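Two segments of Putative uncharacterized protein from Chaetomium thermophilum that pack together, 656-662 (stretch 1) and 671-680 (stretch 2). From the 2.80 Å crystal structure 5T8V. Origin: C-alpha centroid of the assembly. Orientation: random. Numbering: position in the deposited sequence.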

# COMPACT_ATOMS: atom_id res chain seq x y z
N LEU A 656 8.98 -5.54 0.35
CA LEU A 656 8.19 -4.65 1.18
C LEU A 656 6.72 -4.59 0.77
O LEU A 656 5.89 -4.21 1.60
CB LEU A 656 8.79 -3.24 1.15
CG LEU A 656 10.25 -3.12 1.63
CD1 LEU A 656 10.63 -1.66 1.82
CD2 LEU A 656 10.50 -3.91 2.91
N ILE A 657 6.39 -4.95 -0.47
CA ILE A 657 4.99 -5.14 -0.82
C ILE A 657 4.42 -6.34 -0.07
O ILE A 657 3.34 -6.27 0.53
CB ILE A 657 4.84 -5.30 -2.35
CG1 ILE A 657 5.01 -3.95 -3.04
CG2 ILE A 657 3.48 -5.92 -2.70
CD1 ILE A 657 5.10 -4.03 -4.55
N LEU A 658 5.14 -7.46 -0.09
CA LEU A 658 4.72 -8.63 0.66
C LEU A 658 4.56 -8.30 2.14
O LEU A 658 3.57 -8.68 2.77
CB LEU A 658 5.71 -9.77 0.46
CG LEU A 658 5.86 -10.26 -0.99
CD1 LEU A 658 6.97 -11.29 -1.10
CD2 LEU A 658 4.54 -10.82 -1.50
N ARG A 659 5.54 -7.60 2.71
CA ARG A 659 5.41 -7.17 4.10
C ARG A 659 4.21 -6.24 4.29
O ARG A 659 3.59 -6.23 5.36
CB ARG A 659 6.70 -6.49 4.56
CG ARG A 659 7.69 -7.46 5.19
CD ARG A 659 9.09 -6.88 5.24
NE ARG A 659 9.13 -5.56 5.86
CZ ARG A 659 10.25 -4.94 6.22
NH1 ARG A 659 10.19 -3.73 6.77
NH2 ARG A 659 11.43 -5.54 6.06
N SER A 660 3.87 -5.46 3.26
CA SER A 660 2.69 -4.61 3.33
C SER A 660 1.42 -5.45 3.41
O SER A 660 0.46 -5.07 4.09
CB SER A 660 2.64 -3.66 2.13
OG SER A 660 1.50 -2.83 2.18
N SER A 661 1.39 -6.59 2.72
CA SER A 661 0.21 -7.44 2.74
C SER A 661 -0.12 -7.99 4.12
O SER A 661 -1.23 -8.49 4.32
CB SER A 661 0.38 -8.61 1.76
OG SER A 661 1.30 -9.56 2.26
N SER A 662 0.81 -7.90 5.08
CA SER A 662 0.59 -8.37 6.44
C SER A 662 0.71 -7.24 7.45
O SER A 662 1.04 -7.47 8.62
CB SER A 662 1.55 -9.50 6.78
OG SER A 662 2.90 -9.07 6.68
N SER A 671 -4.77 -2.62 -0.05
CA SER A 671 -4.05 -2.03 -1.18
C SER A 671 -2.82 -2.86 -1.54
O SER A 671 -2.47 -2.99 -2.72
CB SER A 671 -3.65 -0.60 -0.85
OG SER A 671 -4.79 0.22 -0.66
N ALA A 672 -2.16 -3.44 -0.53
CA ALA A 672 -1.04 -4.33 -0.79
C ALA A 672 -1.42 -5.41 -1.79
O ALA A 672 -0.59 -5.85 -2.59
CB ALA A 672 -0.56 -4.97 0.52
N LEU A 673 -2.68 -5.86 -1.76
CA LEU A 673 -3.15 -6.79 -2.78
C LEU A 673 -3.08 -6.15 -4.17
O LEU A 673 -2.66 -6.79 -5.14
CB LEU A 673 -4.57 -7.25 -2.47
CG LEU A 673 -4.74 -8.05 -1.18
CD1 LEU A 673 -6.21 -8.40 -0.97
CD2 LEU A 673 -3.90 -9.31 -1.21
N GLY A 674 -3.49 -4.89 -4.28
CA GLY A 674 -3.37 -4.19 -5.55
C GLY A 674 -1.95 -4.16 -6.06
O GLY A 674 -1.68 -4.46 -7.23
N LEU A 675 -1.00 -3.82 -5.17
CA LEU A 675 0.40 -3.81 -5.58
C LEU A 675 0.85 -5.20 -6.02
O LEU A 675 1.53 -5.34 -7.05
CB LEU A 675 1.28 -3.31 -4.44
CG LEU A 675 1.02 -1.88 -3.96
CD1 LEU A 675 2.13 -1.46 -3.01
CD2 LEU A 675 0.91 -0.89 -5.12
N ILE A 676 0.49 -6.24 -5.26
CA ILE A 676 0.80 -7.60 -5.67
C ILE A 676 0.29 -7.86 -7.08
O ILE A 676 0.99 -8.44 -7.93
CB ILE A 676 0.21 -8.61 -4.67
CG1 ILE A 676 0.97 -8.53 -3.34
CG2 ILE A 676 0.24 -10.04 -5.22
CD1 ILE A 676 0.37 -9.36 -2.22
N SER A 677 -0.94 -7.42 -7.37
CA SER A 677 -1.51 -7.63 -8.70
C SER A 677 -0.68 -6.92 -9.77
O SER A 677 -0.43 -7.49 -10.83
CB SER A 677 -2.95 -7.14 -8.73
OG SER A 677 -3.55 -7.43 -9.98
N LYS A 678 -0.25 -5.69 -9.50
CA LYS A 678 0.56 -4.98 -10.49
C LYS A 678 1.88 -5.69 -10.72
O LYS A 678 2.32 -5.85 -11.87
CB LYS A 678 0.79 -3.53 -10.04
CG LYS A 678 1.41 -2.64 -11.11
CD LYS A 678 0.53 -2.56 -12.35
CE LYS A 678 0.40 -1.14 -12.86
NZ LYS A 678 -0.49 -1.05 -14.05
N CYS A 679 2.55 -6.12 -9.65
CA CYS A 679 3.77 -6.90 -9.80
C CYS A 679 3.54 -8.11 -10.70
O CYS A 679 4.26 -8.32 -11.68
CB CYS A 679 4.28 -7.34 -8.42
SG CYS A 679 4.79 -5.99 -7.34
N ILE A 680 2.52 -8.91 -10.37
CA ILE A 680 2.22 -10.09 -11.18
C ILE A 680 1.98 -9.70 -12.63
O ILE A 680 2.33 -10.44 -13.56
CB ILE A 680 1.01 -10.84 -10.58
CG1 ILE A 680 1.33 -11.35 -9.18
CG2 ILE A 680 0.60 -12.00 -11.48
CD1 ILE A 680 0.11 -11.77 -8.39

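Two helical segments of one chain pack against each other, their axes 8.8 Å apart at closest approach and their N-to-C directions 146° apart, so that they run roughly antiparallel. The contact buries 340 Å², both sides summed, and is built mainly from apolar packing; no hydrogen bond crosses it. Stretch 2 is helical throughout. It starts with Ser-671, whose side chain stays clear of stretch 1 and whose OG is hydrogen-bonded elsewhere in the structure.

Ala-672 and Ser-661 form the nearest CA pair across the contact, 4.9 Å between their CA atoms. The methyl of Ala-672 points toward stretch 1 and meets two serines: Ala-672 CB lies 3.4 Å from Ser-660 OG and 3.4 Å from Ser-661 N. Ser-661 N is already engaged within its own stretch, donating to Ile-657 O at 2.9 Å and, weakly, to Leu-658 O at 3.0 Å. Ser-661 OG also turns back on its own segment, in the p rotamer, with a very short 2.5 Å hydrogen bond to Leu-658 O. Both side chains are small, and Ser-661 CB and Ala-672 CB lie 4.0 Å apart.

Leu-673 points away, and Gly-674 has no side chain to offer. One turn beyond Ser-671, Leu-675 points toward stretch 1 and places Leu-675 CD1 3.8 Å from Ile-657 CG1. Ile-676 leaves its backbone sideways, but its end comes nearer. Ile-676 CG1 packs 3.7 Å from Ile-657 CG2, while Ile-676 CD1 lies 4.1 Å from Ser-661 CB and 4.5 Å from Leu-658 CD2. Leu-658 itself points away from stretch 2, and its end makes this looser contact.

Ser-677 and Lys-678 are out of reach. Cys-679, one turn after Leu-675, points toward stretch 1 again, and Cys-679 SG sits 3.4 Å from Ile-657 CD1, a close apolar contact. Ile-680 makes no contact.

The walk thus returns repeatedly to one residue. Ile-657, in the m,t rotamer, is a knob in a hole formed by Ala-672, Leu-675, Ile-676 and Cys-679, and it has 95 Å² covered by stretch 2, the largest share of any residue here. At Ala-672 the wall of the hole includes backbone: Ile-657 CG2 lies 4.1 Å from Ala-672 O, which accepts a 2.9 Å hydrogen bond from Ile-676 N. The spacing of Ala-672, Leu-675, Ile-676 and Cys-679 is that of one face of a helix, and the intervening residues contribute little.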